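Local structure of lysozyme (Enterobacteria phage P1, 1XJU) at residues 111-115 / 116-120; 145-148 / 149-153. The protein hydrolyses the glycosidic backbone of host peptidoglycan as a signal-arrest-release endolysin, taking part in the lysis that releases mature phage particles. All blocks are in the same frame, centred on the assembly; numbering follows the deposited sequence.

Contact 1: 111-115 / 116-120; sequences KWAQK and GEWVN. With SO4 (sulfate ion), chain D.
Asn120 lies across one face of the Trp112 indole, its CB and its amide nitrogen each meeting a different part of the ring system. Asn120 CB stands 3.5 Å from the centroid of the Trp112 five-membered ring, 9° off the normal, a CH-pi contact. With CG of Asn120 anti to its carbonyl carbon (chi1 -64°), the side chain extends along the indole and ND2 sits above the six-membered ring, offset toward its rim and 3.4 Å from Trp112 CZ3. The amide plane is inclined 64° to the indole, so this is no flat amide-on-ring stack. Glu117 approaches the same ring obliquely, with its CB 3.6 Å from Trp112 CE3. Outside the segment, the ring of His124 also meets Trp112.

The turn between the two helices is held by two backbone bonds. Gly116 N donates to Ala113 O at 2.9 Å, from above the carbonyl plane, and Glu117 N reaches Trp112 O at 3.0 Å. Gly116, with positive phi, takes the chain out of the helix. A water donates to Lys115 O and, weakly, to Glu117 OE2. Trp118 brings CZ3 to 3.4 Å from Ala113 O, and its side chain also touches Met73, Pro74 and Leu154. Lys111 NZ forms a salt bridge with Glu106 and donates at 2.7 Å to O4 of a sulfate, probably from the crystallisation liquor, that Arg101 and the backbone N of Glu106 also bind. The two backbone bonds and the glycine form a Schellman motif that ends helix 108-114, with Glu117 at the N-cap position of helix 118-123.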
ATOM      1  N   LYS A 111       4.652  -7.692  11.223  1.00  8.86           N
ATOM      2  CA  LYS A 111       4.958  -8.110  12.592  1.00  9.85           C
ATOM      3  C   LYS A 111       4.262  -7.192  13.598  1.00  9.71           C
ATOM      4  O   LYS A 111       3.651  -7.659  14.551  1.00 10.47           O
ATOM      5  CB  LYS A 111       6.457  -8.101  12.817  1.00 11.16           C
ATOM      6  CG  LYS A 111       7.133  -9.285  12.205  1.00 14.86           C
ATOM      7  CD  LYS A 111       8.573  -9.341  12.591  1.00 16.14           C
ATOM      8  CE  LYS A 111       9.309 -10.471  11.883  1.00 17.11           C
ATOM      9  NZ  LYS A 111       8.861 -11.800  12.275  1.00 18.43           N
ATOM     10  N   TRP A 112       4.415  -5.888  13.419  1.00  9.32           N
ATOM     11  CA  TRP A 112       3.828  -4.962  14.358  1.00  9.29           C
ATOM     12  C   TRP A 112       2.330  -4.930  14.295  1.00  9.69           C
ATOM     13  O   TRP A 112       1.666  -4.827  15.333  1.00 10.02           O
ATOM     14  CB  TRP A 112       4.437  -3.571  14.196  1.00 10.20           C
ATOM     15  CG  TRP A 112       5.863  -3.476  14.596  1.00 11.35           C
ATOM     16  CD1 TRP A 112       6.880  -3.061  13.835  1.00 12.03           C
ATOM     17  CD2 TRP A 112       6.419  -3.753  15.888  1.00 12.40           C
ATOM     18  NE1 TRP A 112       8.061  -3.046  14.561  1.00 13.63           N
ATOM     19  CE2 TRP A 112       7.787  -3.446  15.835  1.00 13.96           C
ATOM     20  CE3 TRP A 112       5.894  -4.171  17.105  1.00 13.03           C
ATOM     21  CZ2 TRP A 112       8.637  -3.640  16.919  1.00 14.10           C
ATOM     22  CZ3 TRP A 112       6.759  -4.314  18.207  1.00 14.32           C
ATOM     23  CH2 TRP A 112       8.088  -4.036  18.087  1.00 14.55           C
ATOM     24  N   ALA A 113       1.754  -5.030  13.095  1.00  8.77           N
ATOM     25  CA  ALA A 113       0.292  -5.084  12.990  1.00  8.28           C
ATOM     26  C   ALA A 113      -0.260  -6.304  13.744  1.00  9.22           C
ATOM     27  O   ALA A 113      -1.266  -6.190  14.430  1.00  9.29           O
ATOM     28  CB  ALA A 113      -0.092  -5.182  11.513  1.00  7.99           C
ATOM     29  N   GLN A 114       0.413  -7.437  13.646  1.00  9.19           N
ATOM     30  CA  GLN A 114      -0.058  -8.624  14.320  1.00  9.89           C
ATOM     31  C   GLN A 114      -0.017  -8.496  15.839  1.00 10.97           C
ATOM     32  O   GLN A 114      -0.749  -9.200  16.527  1.00 12.63           O
ATOM     33  CB  GLN A 114       0.692  -9.829  13.850  1.00 10.31           C
ATOM     34  CG  GLN A 114       0.352 -10.238  12.420  1.00 11.06           C
ATOM     35  CD  GLN A 114      -1.023 -10.781  12.304  1.00 11.70           C
ATOM     36  OE1 GLN A 114      -1.469 -11.491  13.205  1.00 16.20           O
ATOM     37  NE2 GLN A 114      -1.725 -10.468  11.227  1.00 11.97           N
ATOM     38  N   LYS A 115       0.826  -7.612  16.345  1.00 10.11           N
ATOM     39  CA  LYS A 115       0.893  -7.316  17.753  1.00 11.19           C
ATOM     40  C   LYS A 115       0.009  -6.154  18.156  1.00 10.16           C
ATOM     41  O   LYS A 115       0.049  -5.763  19.333  1.00 11.53           O
ATOM     42  CB  LYS A 115       2.350  -7.060  18.142  1.00 12.76           C
ATOM     43  CG  LYS A 115       3.261  -8.292  18.022  1.00 15.63           C
ATOM     44  CD  LYS A 115       4.728  -7.917  18.145  1.00 17.55           C
ATOM     45  CE  LYS A 115       5.703  -9.068  18.019  1.00 20.65           C
ATOM     46  NZ  LYS A 115       7.118  -8.617  18.227  1.00 22.91           N
ATOM     47  N   GLY A 116      -0.742  -5.533  17.241  1.00  9.43           N
ATOM     48  CA  GLY A 116      -1.591  -4.389  17.591  1.00 10.48           C
ATOM     49  C   GLY A 116      -0.799  -3.153  17.945  1.00  9.58           C
ATOM     50  O   GLY A 116      -1.331  -2.230  18.572  1.00 10.90           O
ATOM     51  N   GLU A 117       0.461  -3.111  17.521  1.00  9.65           N
ATOM     52  CA  GLU A 117       1.366  -2.007  17.821  1.00  9.99           C
ATOM     53  C   GLU A 117       1.312  -0.987  16.704  1.00  9.79           C
ATOM     54  O   GLU A 117       2.184  -0.965  15.828  1.00  9.96           O
ATOM     55  CB  GLU A 117       2.770  -2.555  18.025  1.00 10.47           C
ATOM     56  CG  GLU A 117       2.915  -3.447  19.261  1.00 10.91           C
ATOM     57  CD  GLU A 117       2.873  -2.670  20.545  1.00 12.61           C
ATOM     58  OE1 GLU A 117       2.959  -1.411  20.541  1.00 14.73           O
ATOM     59  OE2 GLU A 117       2.773  -3.358  21.556  1.00 13.66           O
ATOM     60  N   TRP A 118       0.263  -0.209  16.707  1.00  9.10           N
ATOM     61  CA  TRP A 118      -0.047   0.562  15.527  1.00  9.06           C
ATOM     62  C   TRP A 118       0.985   1.656  15.279  1.00  8.93           C
ATOM     63  O   TRP A 118       1.309   1.930  14.109  1.00  9.33           O
ATOM     64  CB  TRP A 118      -1.435   1.146  15.595  1.00  9.43           C
ATOM     65  CG  TRP A 118      -2.478   0.187  15.994  1.00  9.45           C
ATOM     66  CD1 TRP A 118      -3.406   0.422  16.995  1.00  9.84           C
ATOM     67  CD2 TRP A 118      -2.812  -1.110  15.452  1.00  8.04           C
ATOM     68  NE1 TRP A 118      -4.232  -0.649  17.116  1.00  9.07           N
ATOM     69  CE2 TRP A 118      -3.907  -1.600  16.181  1.00  8.96           C
ATOM     70  CE3 TRP A 118      -2.291  -1.920  14.449  1.00  8.40           C
ATOM     71  CZ2 TRP A 118      -4.468  -2.851  15.935  1.00  9.52           C
ATOM     72  CZ3 TRP A 118      -2.855  -3.151  14.220  1.00  8.72           C
ATOM     73  CH2 TRP A 118      -3.957  -3.599  14.916  1.00  9.11           C
ATOM     74  N   VAL A 119       1.500   2.319  16.305  1.00  8.88           N
ATOM     75  CA  VAL A 119       2.538   3.301  16.081  1.00  8.86           C
ATOM     76  C   VAL A 119       3.747   2.686  15.359  1.00  9.28           C
ATOM     77  O   VAL A 119       4.228   3.225  14.362  1.00  9.21           O
ATOM     78  CB  VAL A 119       2.984   4.010  17.395  1.00  9.38           C
ATOM     79  CG1 VAL A 119       4.245   4.801  17.168  1.00 10.31           C
ATOM     80  CG2 VAL A 119       1.861   4.875  17.878  1.00 10.28           C
ATOM     81  N   ASN A 120       4.206   1.556  15.854  1.00  9.35           N
ATOM     82  CA  ASN A 120       5.357   0.948  15.228  1.00 10.27           C
ATOM     83  C   ASN A 120       5.043   0.528  13.777  1.00  9.16           C
ATOM     84  O   ASN A 120       5.887   0.653  12.862  1.00 10.20           O
ATOM     85  CB  ASN A 120       5.839  -0.278  16.003  1.00 11.34           C
ATOM     86  CG  ASN A 120       6.345   0.063  17.386  1.00 12.91           C
ATOM     87  OD1 ASN A 120       6.733   1.228  17.647  1.00 15.08           O
ATOM     88  ND2 ASN A 120       6.469  -0.970  18.256  1.00 14.87           N
TER
HETATM   89  S   SO4 D 606      11.142 -13.737  10.107  1.00 18.53           S
HETATM   90  O1  SO4 D 606      11.803 -15.003  10.019  1.00 19.96           O
HETATM   91  O2  SO4 D 606      10.079 -13.673   9.095  1.00 19.90           O
HETATM   92  O3  SO4 D 606      12.109 -12.659   9.957  1.00 19.27           O
HETATM   93  O4  SO4 D 606      10.673 -13.636  11.481  1.00 20.58           O
HETATM   94  O   HOH W   1      -0.270  -4.118  21.686  1.00 22.24           O

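Contact 2: 145-148 / 149-153; sequences KERQ and LCLTG
Arg147 and Leu151, one helical turn apart, run alongside each other in the same direction, with Arg147 CG 3.8 Å from Leu151 CD1. The arginine's CG is anti to its own backbone nitrogen (chi1 169°), which sends the aliphatic stem alongside the leucine before the chain bends at chi3. That bend brings Arg147 NE to Gln148 OE1 at 2.9 Å; the donor lies in the plane of the amide carbonyl, whereas the oxygen is tilted from the guanidinium plane. Gln148 folds back at chi2 and crosses Leu151, with OE1 3.9 Å from Leu151 CD1.

These side chains line the C-terminal end of helix 137-151 in this phage lysozyme fold, where Cys150 N donates to Glu146 O at 2.8 Å and Leu151 N to Arg147 O at 3.0 Å. At the helix end Thr152 OG1 donates to Gln148 O at 2.8 Å. Cys150 faces inward against Ala77 and Ala80 of helix 75-88 and is joined by a disulfide to Cys122. Leu149 turns to another side, packing on Ala5 and Leu9 of helix 4-10, while the buried Glu146 carboxylate is gripped by Ser83, Arg142 and Arg143.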
ATOM      1  N   LYS A 145       3.190  10.519   3.858  1.00 10.80           N
ATOM      2  CA  LYS A 145       1.884  11.074   4.051  1.00 11.47           C
ATOM      3  C   LYS A 145       0.912  10.052   4.684  1.00 10.31           C
ATOM      4  O   LYS A 145       0.145  10.377   5.607  1.00 10.36           O
ATOM      5  CB  LYS A 145       1.286  11.579   2.738  1.00 11.89           C
ATOM      6  CG  LYS A 145       1.971  12.787   2.197  1.00 12.46           C
ATOM      7  CD  LYS A 145       1.427  13.246   0.900  1.00 15.92           C
ATOM      8  CE  LYS A 145       2.223  14.453   0.418  1.00 20.28           C
ATOM      9  NZ  LYS A 145       2.128  15.673   1.262  1.00 26.00           N
ATOM     10  N   GLU A 146       0.957   8.812   4.248  1.00  8.93           N
ATOM     11  CA  GLU A 146       0.192   7.778   4.914  1.00  8.75           C
ATOM     12  C   GLU A 146       0.595   7.637   6.369  1.00  8.84           C
ATOM     13  O   GLU A 146      -0.297   7.479   7.239  1.00  9.42           O
ATOM     14  CB  GLU A 146       0.361   6.424   4.181  1.00  8.60           C
ATOM     15  CG  GLU A 146      -0.264   6.347   2.806  1.00  9.01           C
ATOM     16  CD  GLU A 146       0.227   5.161   2.037  1.00  8.73           C
ATOM     17  OE1 GLU A 146      -0.292   4.981   0.864  1.00  8.85           O
ATOM     18  OE2 GLU A 146       1.162   4.501   2.483  1.00  9.01           O
ATOM     19  N   ARG A 147       1.871   7.681   6.672  1.00  8.77           N
ATOM     20  CA  ARG A 147       2.343   7.546   8.045  1.00  9.65           C
ATOM     21  C   ARG A 147       1.784   8.639   8.930  1.00  9.82           C
ATOM     22  O   ARG A 147       1.357   8.362  10.040  1.00  9.70           O
ATOM     23  CB  ARG A 147       3.855   7.515   8.074  1.00  9.58           C
ATOM     24  CG  ARG A 147       4.482   7.639   9.450  1.00 10.51           C
ATOM     25  CD  ARG A 147       5.979   7.754   9.424  1.00 11.83           C
ATOM     26  NE  ARG A 147       6.363   9.102   8.973  1.00 15.46           N
ATOM     27  CZ  ARG A 147       7.590   9.447   8.529  1.00 16.48           C
ATOM     28  NH1 ARG A 147       7.784  10.677   8.063  1.00 17.54           N
ATOM     29  NH2 ARG A 147       8.607   8.586   8.516  1.00 17.18           N
ATOM     30  N   GLN A 148       1.752   9.861   8.454  1.00 10.13           N
ATOM     31  CA  GLN A 148       1.211  10.928   9.280  1.00 10.83           C
ATOM     32  C   GLN A 148      -0.262  10.757   9.531  1.00 10.04           C
ATOM     33  O   GLN A 148      -0.705  11.037  10.676  1.00 10.76           O
ATOM     34  CB  GLN A 148       1.555  12.253   8.680  1.00 12.77           C
ATOM     35  CG  GLN A 148       3.099  12.517   8.707  1.00 14.92           C
ATOM     36  CD  GLN A 148       3.833  12.152  10.065  1.00 15.22           C
ATOM     37  OE1 GLN A 148       4.625  11.192  10.117  1.00 17.24           O
ATOM     38  NE2 GLN A 148       3.549  12.907  11.141  1.00 17.00           N
ATOM     39  N   LEU A 149      -1.019  10.318   8.544  1.00 10.25           N
ATOM     40  CA  LEU A 149      -2.404   9.983   8.799  1.00  9.71           C
ATOM     41  C   LEU A 149      -2.523   8.868   9.841  1.00  9.43           C
ATOM     42  O   LEU A 149      -3.263   8.983  10.819  1.00  9.78           O
ATOM     43  CB  LEU A 149      -3.113   9.563   7.515  1.00 10.45           C
ATOM     44  CG  LEU A 149      -4.512   9.010   7.709  1.00 11.12           C
ATOM     45  CD1 LEU A 149      -5.445  10.030   8.377  1.00 11.55           C
ATOM     46  CD2 LEU A 149      -5.100   8.581   6.346  1.00 11.01           C
ATOM     47  N   CYS A 150      -1.756   7.809   9.628  1.00  8.82           N
ATOM     48  CA  CYS A 150      -1.776   6.624  10.457  1.00  8.84           C
ATOM     49  C   CYS A 150      -1.571   6.966  11.927  1.00  9.73           C
ATOM     50  O   CYS A 150      -2.245   6.415  12.803  1.00  9.80           O
ATOM     51  CB  CYS A 150      -0.667   5.724   9.899  1.00  9.21           C
ATOM     52  SG  CYS A 150      -0.613   4.000  10.426  1.00  9.32           S
ATOM     53  N   LEU A 151      -0.636   7.869  12.204  1.00  9.24           N
ATOM     54  CA  LEU A 151      -0.246   8.209  13.570  1.00  9.50           C
ATOM     55  C   LEU A 151      -1.205   9.176  14.216  1.00  9.56           C
ATOM     56  O   LEU A 151      -1.104   9.397  15.449  1.00 10.36           O
ATOM     57  CB  LEU A 151       1.130   8.851  13.572  1.00 10.07           C
ATOM     58  CG  LEU A 151       2.289   7.944  13.200  1.00 10.25           C
ATOM     59  CD1 LEU A 151       3.550   8.755  12.959  1.00 11.51           C
ATOM     60  CD2 LEU A 151       2.475   6.946  14.298  1.00 11.12           C
ATOM     61  N   THR A 152      -2.121   9.775  13.474  1.00 10.06           N
ATOM     62  CA  THR A 152      -2.989  10.820  14.044  1.00 10.16           C
ATOM     63  C   THR A 152      -3.958  10.199  15.040  1.00 10.03           C
ATOM     64  O   THR A 152      -4.762   9.313  14.705  1.00 10.34           O
ATOM     65  CB  THR A 152      -3.744  11.498  12.932  1.00 11.35           C
ATOM     66  OG1 THR A 152      -2.812  12.167  12.051  1.00 11.92           O
ATOM     67  CG2 THR A 152      -4.713  12.574  13.440  1.00 12.68           C
ATOM     68  N   GLY A 153      -3.873  10.677  16.275  1.00 10.09           N
ATOM     69  CA  GLY A 153      -4.597  10.108  17.424  1.00  9.87           C
ATOM     70  C   GLY A 153      -3.837   9.098  18.241  1.00  9.85           C
ATOM     71  O   GLY A 153      -4.284   8.691  19.325  1.00  9.99           O
TER

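Contact 1 is a surface corner between two short helices, whereas contact 2 is the partly buried end of one long helix. Helix 118-123 is common to both: it starts within contact 1 and is covalently tied to Cys150 of contact 2. The two contacts also touch directly, Val119 CG1 lying 4.0 Å from Leu151 CD2. Their chemistry follows their place. At 111-120 an indole face meets an asparagine beside a glycine turn, with a water and a sulfate at separate polar groups; at 145-153 a regularly bonded helix packs its side chains against helices 4-10, 75-88 and 118-123.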